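Local atomic coordinates of motility-associated killing factor MakB (Vibrio cholerae serotype O1, PDB entry 6W1W), a protein that probably acts as one component of a tripartite pore-forming cytotoxin, with a structure resembling that of alpha-pore-forming toxins. Residues L36-V41 with E50-T55; T198-V203 with L344-N349; V203-S208 with A249-Q254; P210-A215 with A256-A261; D238-T243 with L348-Q353. All blocks are in the same frame, centred on the assembly; numbering follows the deposited sequence.

Contact 1: residues L36-V41 with E50-T55; sequences LFIGHV and EVRSRT
Ile38 and Arg52 bring the two backbones together, their CA atoms 6.2 Å apart, where the extended chain that leaves helix 9-35 passes one side of helix 46-66. The unit is a helix-loop-helix connection in which the loop turns back onto the helix it leads into, while its Phe37 and Gly39 form backbone hydrogen bonds with Ser213 and Phe211 of strand 209-220. The loop is thus wedged between helix and sheet.

Ile38 supplies the apolar half. The Ile38 and Val51 side chains cross at about a right angle, CD1 of Ile38 lying 3.6 Å from CG1 of Val51, and the same CD1 also reaches CG2 of Thr55 at 3.8 Å. CG2 of Ile38, anti to the backbone N (chi1 of -64° for CG1), lies instead against the aliphatic stem of Arg52, 3.9 Å from its CG. Thr55 presents its methyl here while its hydroxyl bonds to the carbonyl oxygen of Arg52 in its own helix.

The polar half belongs to Arg52, which bends at chi3, turning NE aside from the line of the chain; its guanidinium lies beside His40. NH1 forms a salt bridge with Asp44, which helps to fix the group. The planes of the His40 ring and the guanidinium are inclined by 49°, and CD2 of His40 sits 3.2 Å above the guanidinium plane, over its centre.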
# COMPACT_ATOMS: atom_id res chain seq x y z
N LEU A 36 11.29 -6.15 -10.41
CA LEU A 36 12.69 -6.39 -10.05
C LEU A 36 13.38 -7.27 -11.08
O LEU A 36 12.90 -8.35 -11.42
CB LEU A 36 12.77 -7.03 -8.66
CG LEU A 36 13.98 -6.65 -7.81
CD1 LEU A 36 13.79 -7.07 -6.36
CD2 LEU A 36 15.26 -7.26 -8.36
N PHE A 37 14.52 -6.78 -11.58
CA PHE A 37 15.35 -7.48 -12.55
C PHE A 37 16.78 -7.51 -12.03
O PHE A 37 17.26 -6.51 -11.48
CB PHE A 37 15.29 -6.79 -13.92
CG PHE A 37 16.16 -7.43 -14.97
CD1 PHE A 37 17.51 -7.13 -15.06
CD2 PHE A 37 15.63 -8.32 -15.89
CE1 PHE A 37 18.31 -7.71 -16.02
CE2 PHE A 37 16.42 -8.91 -16.86
CZ PHE A 37 17.76 -8.60 -16.93
N ILE A 38 17.46 -8.64 -12.19
CA ILE A 38 18.85 -8.79 -11.76
C ILE A 38 19.61 -9.53 -12.84
O ILE A 38 19.36 -10.72 -13.08
CB ILE A 38 18.98 -9.52 -10.41
CG1 ILE A 38 18.31 -8.71 -9.30
CG2 ILE A 38 20.45 -9.76 -10.09
CD1 ILE A 38 18.61 -9.20 -7.91
N GLY A 39 20.53 -8.83 -13.51
CA GLY A 39 21.37 -9.42 -14.53
C GLY A 39 22.67 -9.95 -13.96
O GLY A 39 22.80 -10.21 -12.76
N HIS A 40 23.66 -10.09 -14.84
CA HIS A 40 24.93 -10.73 -14.50
C HIS A 40 26.06 -9.71 -14.50
O HIS A 40 26.01 -8.69 -15.19
CB HIS A 40 25.24 -11.86 -15.47
CG HIS A 40 24.11 -12.82 -15.66
ND1 HIS A 40 23.20 -12.71 -16.69
CD2 HIS A 40 23.73 -13.90 -14.94
CE1 HIS A 40 22.31 -13.69 -16.60
NE2 HIS A 40 22.61 -14.43 -15.54
N VAL A 41 27.10 -10.01 -13.72
CA VAL A 41 28.32 -9.22 -13.69
C VAL A 41 29.41 -9.94 -14.47
O VAL A 41 29.13 -10.86 -15.25
CB VAL A 41 28.77 -8.93 -12.24
CG1 VAL A 41 27.66 -8.24 -11.48
CG2 VAL A 41 29.19 -10.21 -11.54
N GLU A 50 22.94 -17.02 -6.56
CA GLU A 50 22.05 -17.29 -5.44
C GLU A 50 21.01 -16.18 -5.29
O GLU A 50 19.83 -16.46 -5.01
CB GLU A 50 22.87 -17.46 -4.17
CG GLU A 50 22.11 -18.06 -2.99
CD GLU A 50 23.02 -18.37 -1.82
OE1 GLU A 50 23.88 -19.27 -1.96
OE2 GLU A 50 22.89 -17.71 -0.77
N VAL A 51 21.42 -14.92 -5.46
CA VAL A 51 20.49 -13.81 -5.27
C VAL A 51 19.43 -13.79 -6.36
O VAL A 51 18.25 -13.53 -6.10
CB VAL A 51 21.27 -12.48 -5.20
CG1 VAL A 51 20.39 -11.31 -5.60
CG2 VAL A 51 21.80 -12.26 -3.80
N ARG A 52 19.83 -14.08 -7.61
CA ARG A 52 18.86 -14.13 -8.70
C ARG A 52 17.78 -15.17 -8.42
O ARG A 52 16.60 -14.93 -8.69
CB ARG A 52 19.56 -14.44 -10.02
CG ARG A 52 19.35 -13.40 -11.10
CD ARG A 52 20.02 -13.81 -12.41
NE ARG A 52 21.33 -14.41 -12.19
CZ ARG A 52 22.44 -13.72 -11.96
NH1 ARG A 52 23.59 -14.36 -11.76
NH2 ARG A 52 22.41 -12.40 -11.92
N SER A 53 18.17 -16.32 -7.88
CA SER A 53 17.20 -17.36 -7.56
C SER A 53 16.23 -16.90 -6.48
O SER A 53 15.02 -17.07 -6.62
CB SER A 53 17.92 -18.63 -7.13
OG SER A 53 18.67 -19.16 -8.20
N ARG A 54 16.75 -16.31 -5.40
CA ARG A 54 15.89 -15.96 -4.28
C ARG A 54 14.94 -14.81 -4.59
O ARG A 54 13.93 -14.66 -3.90
CB ARG A 54 16.74 -15.66 -3.05
CG ARG A 54 17.77 -16.73 -2.78
CD ARG A 54 18.12 -16.87 -1.32
NE ARG A 54 19.21 -17.82 -1.14
CZ ARG A 54 19.63 -18.29 0.03
NH1 ARG A 54 19.03 -17.90 1.15
NH2 ARG A 54 20.63 -19.15 0.08
N THR A 55 15.24 -13.99 -5.60
CA THR A 55 14.26 -13.01 -6.06
C THR A 55 13.17 -13.68 -6.88
O THR A 55 12.03 -13.18 -6.92
CB THR A 55 14.91 -11.91 -6.90
OG1 THR A 55 15.65 -12.50 -7.98
CG2 THR A 55 15.84 -11.06 -6.06

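Contact 2: residues T198-V203 with L344-N349; sequences TISYGV and LVNTLN
Leu344 and Thr198 face each other across two parallel strands, 193-203 and 338-346, with side chains projecting on the same face of the sheet. CG of Leu344 is anti to the backbone N (chi1 162°), and CD1 beyond it lies 3.7 Å from Ser200 CB and 3.9 Å from Thr198 CG2, bridging two residues of the other strand. The opposite face carries Ile199 and Val345, and here Thr347 joins in: its CG2 meets CG2 of Ile199 at 3.9 Å, the two side chains meeting at a slant. This face looks onto helix 157-176, where Ile199 touches Ile174 and Thr347 touches Leu170. Farther along, CD2 of Leu348 rests 3.9 Å from CA of Gly202, a position with no side chain to block it.

The backbone bonds from Val345 N to Thr198 O and from Ser200 N to Val345 O hold the register. Beyond them the strand 338-346 ends, yet Thr347 keeps hold of Ser200 O with two donors, N at 3.2 Å and OG1 at 3.3 Å, arriving from the same face of the carbonyl plane. A backbone N-H and a hydroxyl together therefore extend the pairing past the last regular bridge, and both of these groups of the buried Thr347 find their acceptor in Ser200 O.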
# COMPACT_ATOMS: atom_id res chain seq x y z
N THR A 198 10.62 3.66 -12.98
CA THR A 198 11.70 2.68 -13.07
C THR A 198 13.03 3.37 -12.82
O THR A 198 13.37 4.35 -13.50
CB THR A 198 11.70 2.03 -14.45
OG1 THR A 198 10.38 1.54 -14.75
CG2 THR A 198 12.70 0.88 -14.49
N ILE A 199 13.79 2.87 -11.85
CA ILE A 199 15.18 3.27 -11.63
C ILE A 199 16.06 2.11 -12.07
O ILE A 199 15.92 0.99 -11.56
CB ILE A 199 15.45 3.63 -10.16
CG1 ILE A 199 14.40 4.60 -9.63
CG2 ILE A 199 16.85 4.21 -10.01
CD1 ILE A 199 14.57 4.90 -8.15
N SER A 200 16.97 2.36 -13.01
CA SER A 200 17.76 1.31 -13.62
C SER A 200 19.23 1.53 -13.28
O SER A 200 19.86 2.45 -13.80
CB SER A 200 17.55 1.25 -15.13
OG SER A 200 18.57 1.93 -15.83
N TYR A 201 19.78 0.67 -12.43
CA TYR A 201 21.17 0.73 -12.03
C TYR A 201 22.02 -0.11 -12.97
O TYR A 201 21.51 -0.89 -13.78
CB TYR A 201 21.33 0.26 -10.58
CG TYR A 201 20.42 0.99 -9.61
CD1 TYR A 201 19.11 0.56 -9.39
CD2 TYR A 201 20.87 2.10 -8.91
CE1 TYR A 201 18.27 1.23 -8.51
CE2 TYR A 201 20.04 2.77 -8.03
CZ TYR A 201 18.75 2.33 -7.83
OH TYR A 201 17.93 3.01 -6.95
N GLY A 202 23.33 0.06 -12.85
CA GLY A 202 24.29 -0.66 -13.68
C GLY A 202 25.66 -0.63 -13.04
O GLY A 202 25.90 0.10 -12.08
N VAL A 203 26.56 -1.44 -13.58
CA VAL A 203 27.92 -1.56 -13.08
C VAL A 203 28.88 -1.18 -14.20
O VAL A 203 28.75 -1.67 -15.33
CB VAL A 203 28.20 -2.99 -12.56
CG1 VAL A 203 27.61 -4.03 -13.50
CG2 VAL A 203 29.71 -3.21 -12.39
N LEU A 344 11.66 6.65 -16.64
CA LEU A 344 12.83 5.82 -16.34
C LEU A 344 13.97 6.71 -15.87
O LEU A 344 14.45 7.56 -16.63
CB LEU A 344 13.24 5.00 -17.57
CG LEU A 344 14.65 4.41 -17.60
CD1 LEU A 344 14.90 3.45 -16.44
CD2 LEU A 344 14.91 3.72 -18.93
N VAL A 345 14.43 6.49 -14.64
CA VAL A 345 15.58 7.18 -14.08
C VAL A 345 16.80 6.29 -14.32
O VAL A 345 17.10 5.40 -13.52
CB VAL A 345 15.39 7.49 -12.59
CG1 VAL A 345 16.54 8.33 -12.07
CG2 VAL A 345 14.06 8.20 -12.35
N ASN A 346 17.52 6.55 -15.40
CA ASN A 346 18.67 5.74 -15.80
C ASN A 346 19.93 6.31 -15.14
O ASN A 346 20.43 7.36 -15.55
CB ASN A 346 18.79 5.74 -17.33
CG ASN A 346 19.84 4.77 -17.85
OD1 ASN A 346 20.82 4.46 -17.17
ND2 ASN A 346 19.64 4.29 -19.07
N THR A 347 20.46 5.59 -14.15
CA THR A 347 21.58 6.12 -13.36
C THR A 347 22.94 5.87 -14.00
O THR A 347 23.91 6.54 -13.62
CB THR A 347 21.58 5.53 -11.95
OG1 THR A 347 21.99 4.16 -12.00
CG2 THR A 347 20.19 5.62 -11.32
N LEU A 348 23.06 4.93 -14.93
CA LEU A 348 24.33 4.79 -15.64
C LEU A 348 24.47 5.79 -16.78
O LEU A 348 25.50 5.78 -17.47
CB LEU A 348 24.51 3.35 -16.15
CG LEU A 348 23.49 2.70 -17.10
CD1 LEU A 348 24.18 2.17 -18.35
CD2 LEU A 348 22.73 1.58 -16.40
N ASN A 349 23.46 6.65 -16.99
CA ASN A 349 23.53 7.72 -17.98
C ASN A 349 23.18 9.08 -17.42
O ASN A 349 23.27 10.08 -18.15
CB ASN A 349 22.60 7.41 -19.17
CG ASN A 349 23.09 6.25 -20.01
OD1 ASN A 349 23.91 6.43 -20.91
ND2 ASN A 349 22.58 5.06 -19.73

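Contact 3: residues V203-S208 with A249-Q254; sequences VVMTTS and ASEEAQ
Val204, in the connection between strands 193-203 and 209-220 of a beta-hairpin, is held by Gln254 in the first turn of helix 251-270. The contact thus ties a hairpin tip to a helix N terminus, whose N-cap residue is Ser250. Gln254 works through its terminal amide, which meets the backbone of a single residue at both ends. OE1 accepts the N-H of Val204 at 3.1 Å in a nearly straight bond, with an angle of 170° at the hydrogen, while NE2 makes a weak bond to Val204 O. Extended beyond CG, the chain carries its amide to the hairpin.

Glu251, one turn earlier, reaches the same hairpin. Its chain bends at chi2 and crosses both Val203 and Met205 at about a right angle. The two carboxylate oxygens lie against different residues: OE1 packs at 3.5 Å from CG2 of Val203, and OE2 lies 3.3 Å from CB of Met205, contacts of oxygen with carbon rather than polar bonds. From there the exposed Met205 carries its outer end away from the helix.

The amide of Gln254 is also steadied from its own side: NE2 donates to the carbonyl oxygen of Ala249, just before the helix, at 3.1 Å.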
# COMPACT_ATOMS: atom_id res chain seq x y z
N VAL A 203 26.56 -1.44 -13.58
CA VAL A 203 27.92 -1.56 -13.08
C VAL A 203 28.88 -1.18 -14.20
O VAL A 203 28.75 -1.67 -15.33
CB VAL A 203 28.20 -2.99 -12.56
CG1 VAL A 203 27.61 -4.03 -13.50
CG2 VAL A 203 29.71 -3.21 -12.39
N VAL A 204 29.84 -0.32 -13.88
CA VAL A 204 30.68 0.33 -14.89
C VAL A 204 32.12 -0.17 -14.78
O VAL A 204 32.55 -0.69 -13.76
CB VAL A 204 30.64 1.87 -14.78
CG1 VAL A 204 29.20 2.36 -14.80
CG2 VAL A 204 31.36 2.34 -13.51
N MET A 205 32.86 0.03 -15.88
CA MET A 205 34.30 -0.22 -15.94
C MET A 205 34.84 0.39 -17.23
O MET A 205 34.93 -0.30 -18.25
CB MET A 205 34.61 -1.72 -15.87
CG MET A 205 35.56 -2.11 -14.75
SD MET A 205 37.30 -1.68 -15.04
CE MET A 205 37.42 -0.05 -14.32
N THR A 206 35.17 1.68 -17.19
CA THR A 206 35.57 2.49 -18.34
C THR A 206 34.43 2.70 -19.33
O THR A 206 34.50 3.59 -20.19
CB THR A 206 36.79 1.89 -19.04
N THR A 207 33.37 1.88 -19.23
CA THR A 207 32.15 2.04 -20.01
C THR A 207 30.92 1.90 -19.11
O THR A 207 30.83 2.56 -18.07
CB THR A 207 32.09 1.01 -21.16
OG1 THR A 207 32.29 -0.31 -20.64
CG2 THR A 207 33.15 1.31 -22.21
N SER A 208 29.98 1.03 -19.49
CA SER A 208 28.77 0.83 -18.71
C SER A 208 28.09 -0.46 -19.15
O SER A 208 28.12 -0.82 -20.33
CB SER A 208 27.79 2.01 -18.86
OG SER A 208 28.30 3.20 -18.28
N ALA A 249 34.98 1.62 -6.83
CA ALA A 249 34.78 0.24 -6.40
C ALA A 249 34.86 -0.71 -7.59
O ALA A 249 34.64 -0.32 -8.74
CB ALA A 249 33.42 0.08 -5.70
N SER A 250 35.17 -1.96 -7.29
CA SER A 250 35.30 -3.00 -8.31
C SER A 250 33.92 -3.43 -8.82
O SER A 250 32.87 -3.04 -8.30
CB SER A 250 36.06 -4.20 -7.75
OG SER A 250 35.45 -4.66 -6.56
N GLU A 251 33.95 -4.27 -9.86
CA GLU A 251 32.70 -4.68 -10.51
C GLU A 251 31.77 -5.39 -9.54
O GLU A 251 30.59 -5.04 -9.43
CB GLU A 251 33.01 -5.58 -11.70
CG GLU A 251 33.64 -4.86 -12.88
CD GLU A 251 32.84 -5.06 -14.16
OE1 GLU A 251 31.71 -5.59 -14.07
OE2 GLU A 251 33.34 -4.69 -15.24
N GLU A 252 32.28 -6.40 -8.82
CA GLU A 252 31.45 -7.12 -7.87
C GLU A 252 31.00 -6.22 -6.73
O GLU A 252 29.83 -6.26 -6.32
CB GLU A 252 32.20 -8.34 -7.33
CG GLU A 252 32.24 -9.53 -8.27
CD GLU A 252 32.60 -10.82 -7.56
OE1 GLU A 252 32.35 -10.92 -6.34
OE2 GLU A 252 33.13 -11.73 -8.23
N ALA A 253 31.91 -5.39 -6.21
CA ALA A 253 31.57 -4.51 -5.11
C ALA A 253 30.43 -3.56 -5.47
O ALA A 253 29.59 -3.24 -4.62
CB ALA A 253 32.81 -3.72 -4.67
N GLN A 254 30.39 -3.10 -6.72
CA GLN A 254 29.25 -2.29 -7.15
C GLN A 254 27.96 -3.09 -7.11
O GLN A 254 26.96 -2.65 -6.55
CB GLN A 254 29.50 -1.74 -8.56
CG GLN A 254 30.51 -0.60 -8.62
CD GLN A 254 30.85 -0.23 -10.05
OE1 GLN A 254 30.00 0.26 -10.80
NE2 GLN A 254 32.10 -0.46 -10.44

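Contact 4: residues P210-A215 with A256-A261; sequences PFLSFA and AAITKA
The ring of Phe211 is the flat group here, and it meets the helix by its edge: CG2 of Thr259 lies in the ring plane, 4.0 Å from CE1. CG2 of Ile258 comes to the same rim near the plane, 4.3 Å from CE1. Segment 256-261 thus places these two methyl groups at the edge of the ring, while the Phe211 side chain also touches Val41 and Ala255. The Phe211 and Thr259 side chains cross at about a right angle.

Leu212 fills the next place. Its CD1 sits 3.9 Å from CG2 of Ile258 and 4.0 Å from CG2 of Thr259, so the leucine methyl lies against both helix methyls. Leu212 and Ile258 slide past each other in opposite directions, whereas Leu212 and Thr259 meet at a slant. Two consecutive strand residues, Phe211 and Leu212, both turn their CB atoms to the helix.

Thr259 offers carbon rather than oxygen: with chi1 at 55°, OG1 stands between the backbone N and the carbonyl carbon and bonds to Ala255 O within the helix, leaving CG2 to face the sheet. The side-chain contacts are apolar and buried. The axes of the two short segments pass 9.8 Å apart at 9°, so the helix runs nearly parallel to the strand, the alignment common in helix-on-sheet (alpha/beta) packing.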
# COMPACT_ATOMS: atom_id res chain seq x y z
N PRO A 210 24.29 -2.67 -18.18
CA PRO A 210 23.08 -2.73 -17.36
C PRO A 210 23.09 -3.93 -16.42
O PRO A 210 23.80 -4.91 -16.64
CB PRO A 210 21.95 -2.84 -18.38
CG PRO A 210 22.59 -3.39 -19.60
CD PRO A 210 23.99 -2.83 -19.61
N PHE A 211 22.30 -3.83 -15.36
CA PHE A 211 22.37 -4.81 -14.28
C PHE A 211 21.03 -5.00 -13.60
O PHE A 211 20.32 -5.97 -13.88
CB PHE A 211 23.45 -4.38 -13.28
CG PHE A 211 23.57 -5.27 -12.08
CD1 PHE A 211 23.07 -4.87 -10.85
CD2 PHE A 211 24.20 -6.50 -12.18
CE1 PHE A 211 23.19 -5.68 -9.75
CE2 PHE A 211 24.32 -7.31 -11.07
CZ PHE A 211 23.81 -6.90 -9.85
N LEU A 212 20.68 -4.09 -12.70
CA LEU A 212 19.45 -4.18 -11.92
C LEU A 212 18.52 -3.05 -12.32
O LEU A 212 18.96 -1.98 -12.73
CB LEU A 212 19.76 -4.10 -10.42
CG LEU A 212 18.70 -4.46 -9.36
CD1 LEU A 212 19.41 -4.90 -8.10
CD2 LEU A 212 17.76 -3.30 -9.05
N SER A 213 17.21 -3.30 -12.19
CA SER A 213 16.22 -2.28 -12.53
C SER A 213 14.91 -2.65 -11.85
O SER A 213 14.23 -3.58 -12.29
CB SER A 213 16.04 -2.17 -14.04
OG SER A 213 14.86 -2.83 -14.47
N PHE A 214 14.55 -1.92 -10.79
CA PHE A 214 13.27 -2.12 -10.13
C PHE A 214 12.45 -0.84 -10.21
O PHE A 214 12.98 0.26 -10.37
CB PHE A 214 13.45 -2.55 -8.66
CG PHE A 214 13.69 -1.42 -7.70
CD1 PHE A 214 14.82 -0.64 -7.80
CD2 PHE A 214 12.79 -1.16 -6.68
CE1 PHE A 214 15.05 0.40 -6.91
CE2 PHE A 214 13.01 -0.12 -5.79
CZ PHE A 214 14.14 0.65 -5.90
N ALA A 215 11.13 -1.00 -10.12
CA ALA A 215 10.18 0.08 -10.37
C ALA A 215 9.27 0.28 -9.17
O ALA A 215 9.21 -0.54 -8.25
CB ALA A 215 9.35 -0.20 -11.62
N ALA A 256 27.44 -5.76 -5.38
CA ALA A 256 27.15 -6.05 -3.98
C ALA A 256 26.47 -4.87 -3.31
O ALA A 256 25.47 -5.04 -2.59
CB ALA A 256 28.44 -6.43 -3.25
N ALA A 257 26.98 -3.66 -3.55
CA ALA A 257 26.43 -2.47 -2.91
C ALA A 257 25.04 -2.14 -3.45
O ALA A 257 24.16 -1.72 -2.69
CB ALA A 257 27.38 -1.30 -3.09
N ILE A 258 24.83 -2.32 -4.75
CA ILE A 258 23.52 -2.05 -5.34
C ILE A 258 22.45 -2.94 -4.71
O ILE A 258 21.45 -2.45 -4.18
CB ILE A 258 23.57 -2.23 -6.87
CG1 ILE A 258 24.43 -1.14 -7.51
CG2 ILE A 258 22.15 -2.24 -7.45
CD1 ILE A 258 24.55 -1.23 -9.02
N THR A 259 22.66 -4.26 -4.76
CA THR A 259 21.64 -5.22 -4.33
C THR A 259 21.30 -5.05 -2.85
O THR A 259 20.13 -5.18 -2.47
CB THR A 259 22.11 -6.65 -4.61
OG1 THR A 259 23.38 -6.88 -3.98
CG2 THR A 259 22.23 -6.90 -6.10
N LYS A 260 22.29 -4.77 -2.02
CA LYS A 260 22.01 -4.53 -0.60
C LYS A 260 21.02 -3.39 -0.42
O LYS A 260 20.13 -3.46 0.44
CB LYS A 260 23.32 -4.26 0.14
CG LYS A 260 23.24 -3.29 1.30
CD LYS A 260 22.54 -3.88 2.50
CE LYS A 260 22.85 -3.11 3.77
NZ LYS A 260 24.24 -3.37 4.25
N ALA A 261 21.12 -2.33 -1.24
CA ALA A 261 20.22 -1.20 -1.10
C ALA A 261 18.82 -1.50 -1.63
O ALA A 261 17.83 -1.00 -1.08
CB ALA A 261 20.80 0.03 -1.81

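Contact 5: residues D238-T243 with L348-Q353; sequences DLDKLT and LNNTIQ
Leu239 and Asn350 form the buried part of this contact, where helix 233-245 meets the turn before the strand 351-354. The two side chains slide past each other in opposite directions, and the amide oxygen OD1 of Asn350 comes 3.7 Å from CB of Leu239. Farther along Leu239, its CD1 touches CD1 of Ile352 at 4.0 Å. On this inner side Leu239 is buried against Ile352, Val345 and Thr347.

The outer side is looser and polar. Asp240, exposed on the helix, sets its carboxylate across the Asn350 amide with the two planes 44° apart. OD1 of Asp240 is 2.8 Å from ND2 of Asn350, but the angle is poor and the approach does not amount to a hydrogen bond. OG1 of Thr243 lies 3.5 Å from OD1 of Asn350, while making a weak bond to Leu239 O within the helix.

The left-handed backbone of Asn350, with phi 54° and psi 23°, belongs to the turn that carries this side chain. Together with Thr351 it faces Asn346 of the neighbouring strand, the arrangement of a G1 beta bulge at the end of a beta-hairpin.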
# COMPACT_ATOMS: atom_id res chain seq x y z
N ASP A 238 21.82 13.52 -5.89
CA ASP A 238 22.05 12.11 -5.57
C ASP A 238 22.48 11.33 -6.80
O ASP A 238 23.34 10.45 -6.70
CB ASP A 238 20.79 11.50 -4.95
CG ASP A 238 20.47 12.09 -3.59
OD1 ASP A 238 21.40 12.60 -2.92
OD2 ASP A 238 19.28 12.05 -3.18
N LEU A 239 21.89 11.64 -7.96
CA LEU A 239 22.30 10.98 -9.20
C LEU A 239 23.76 11.25 -9.52
O LEU A 239 24.49 10.33 -9.93
CB LEU A 239 21.41 11.45 -10.35
CG LEU A 239 20.13 10.66 -10.63
CD1 LEU A 239 19.12 11.51 -11.40
CD2 LEU A 239 20.46 9.39 -11.39
N ASP A 240 24.22 12.49 -9.35
CA ASP A 240 25.60 12.82 -9.69
C ASP A 240 26.57 12.25 -8.67
O ASP A 240 27.65 11.77 -9.03
CB ASP A 240 25.77 14.33 -9.82
CG ASP A 240 25.32 14.87 -11.17
OD1 ASP A 240 24.86 14.07 -12.01
OD2 ASP A 240 25.42 16.09 -11.38
N LYS A 241 26.20 12.30 -7.38
CA LYS A 241 27.05 11.74 -6.34
C LYS A 241 27.27 10.24 -6.55
O LYS A 241 28.36 9.72 -6.30
CB LYS A 241 26.42 12.01 -4.97
CG LYS A 241 27.36 11.88 -3.79
CD LYS A 241 26.61 12.13 -2.49
CE LYS A 241 27.51 12.71 -1.40
NZ LYS A 241 27.86 14.14 -1.65
N LEU A 242 26.24 9.54 -7.04
CA LEU A 242 26.34 8.10 -7.25
C LEU A 242 27.33 7.77 -8.36
O LEU A 242 28.18 6.89 -8.20
CB LEU A 242 24.96 7.53 -7.56
CG LEU A 242 24.87 6.00 -7.69
CD1 LEU A 242 25.42 5.32 -6.46
CD2 LEU A 242 23.43 5.56 -7.96
N THR A 243 27.24 8.48 -9.49
CA THR A 243 28.18 8.28 -10.59
C THR A 243 29.62 8.34 -10.11
O THR A 243 30.47 7.54 -10.55
CB THR A 243 27.94 9.33 -11.68
OG1 THR A 243 26.65 9.13 -12.27
CG2 THR A 243 29.01 9.25 -12.76
N LEU A 348 23.06 4.93 -14.93
CA LEU A 348 24.33 4.79 -15.64
C LEU A 348 24.47 5.79 -16.78
O LEU A 348 25.50 5.78 -17.47
CB LEU A 348 24.51 3.35 -16.15
CG LEU A 348 23.49 2.70 -17.10
CD1 LEU A 348 24.18 2.17 -18.35
CD2 LEU A 348 22.73 1.58 -16.40
N ASN A 349 23.46 6.65 -16.99
CA ASN A 349 23.53 7.72 -17.98
C ASN A 349 23.18 9.08 -17.42
O ASN A 349 23.27 10.08 -18.15
CB ASN A 349 22.60 7.41 -19.17
CG ASN A 349 23.09 6.25 -20.01
OD1 ASN A 349 23.91 6.43 -20.91
ND2 ASN A 349 22.58 5.06 -19.73
N ASN A 350 22.77 9.17 -16.15
CA ASN A 350 22.23 10.38 -15.53
C ASN A 350 21.05 10.96 -16.31
O ASN A 350 20.74 12.15 -16.19
CB ASN A 350 23.30 11.45 -15.35
CG ASN A 350 24.06 11.30 -14.04
OD1 ASN A 350 23.63 10.57 -13.14
ND2 ASN A 350 25.18 12.01 -13.92
N THR A 351 20.37 10.13 -17.10
CA THR A 351 19.26 10.56 -17.94
C THR A 351 17.93 10.23 -17.26
O THR A 351 17.82 9.28 -16.50
CB THR A 351 19.33 9.89 -19.31
OG1 THR A 351 19.42 8.47 -19.15
CG2 THR A 351 20.56 10.36 -20.05
N ILE A 352 16.91 11.05 -17.56
CA ILE A 352 15.56 10.89 -17.02
C ILE A 352 14.60 11.05 -18.19
O ILE A 352 14.31 12.17 -18.62
CB ILE A 352 15.25 11.91 -15.91
CG1 ILE A 352 16.18 11.70 -14.71
CG2 ILE A 352 13.79 11.81 -15.48
CD1 ILE A 352 15.94 12.67 -13.59
N GLN A 353 14.11 9.94 -18.73
CA GLN A 353 13.19 9.95 -19.84
C GLN A 353 11.76 9.77 -19.34
O GLN A 353 11.50 9.64 -18.14
CB GLN A 353 13.53 8.85 -20.85
CG GLN A 353 14.75 9.13 -21.71
CD GLN A 353 15.98 8.41 -21.20
OE1 GLN A 353 15.95 7.74 -20.16
NE2 GLN A 353 17.08 8.54 -21.94

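From the N terminus, contact 1 closes first: residues 36-41 and 50-55 shut a short loop between helices 9-35 and 46-66, in series with everything that follows. Contact 2 then closes the longest loop, pairing strand 193-203 with the far later strand 338-346. Contacts 3 and 4 are nested within it; they cross each other, and both fasten the hairpin of strands 193-203 and 209-220 to helix 251-270. Contact 5 starts on helix 233-245, ends on the same C-terminal stretch as contact 2, and crosses contacts 3 and 4. Backbone bonds between contacts 1 and 4 tie the loop between the first two helices to the sheet that helix 251-270 packs on.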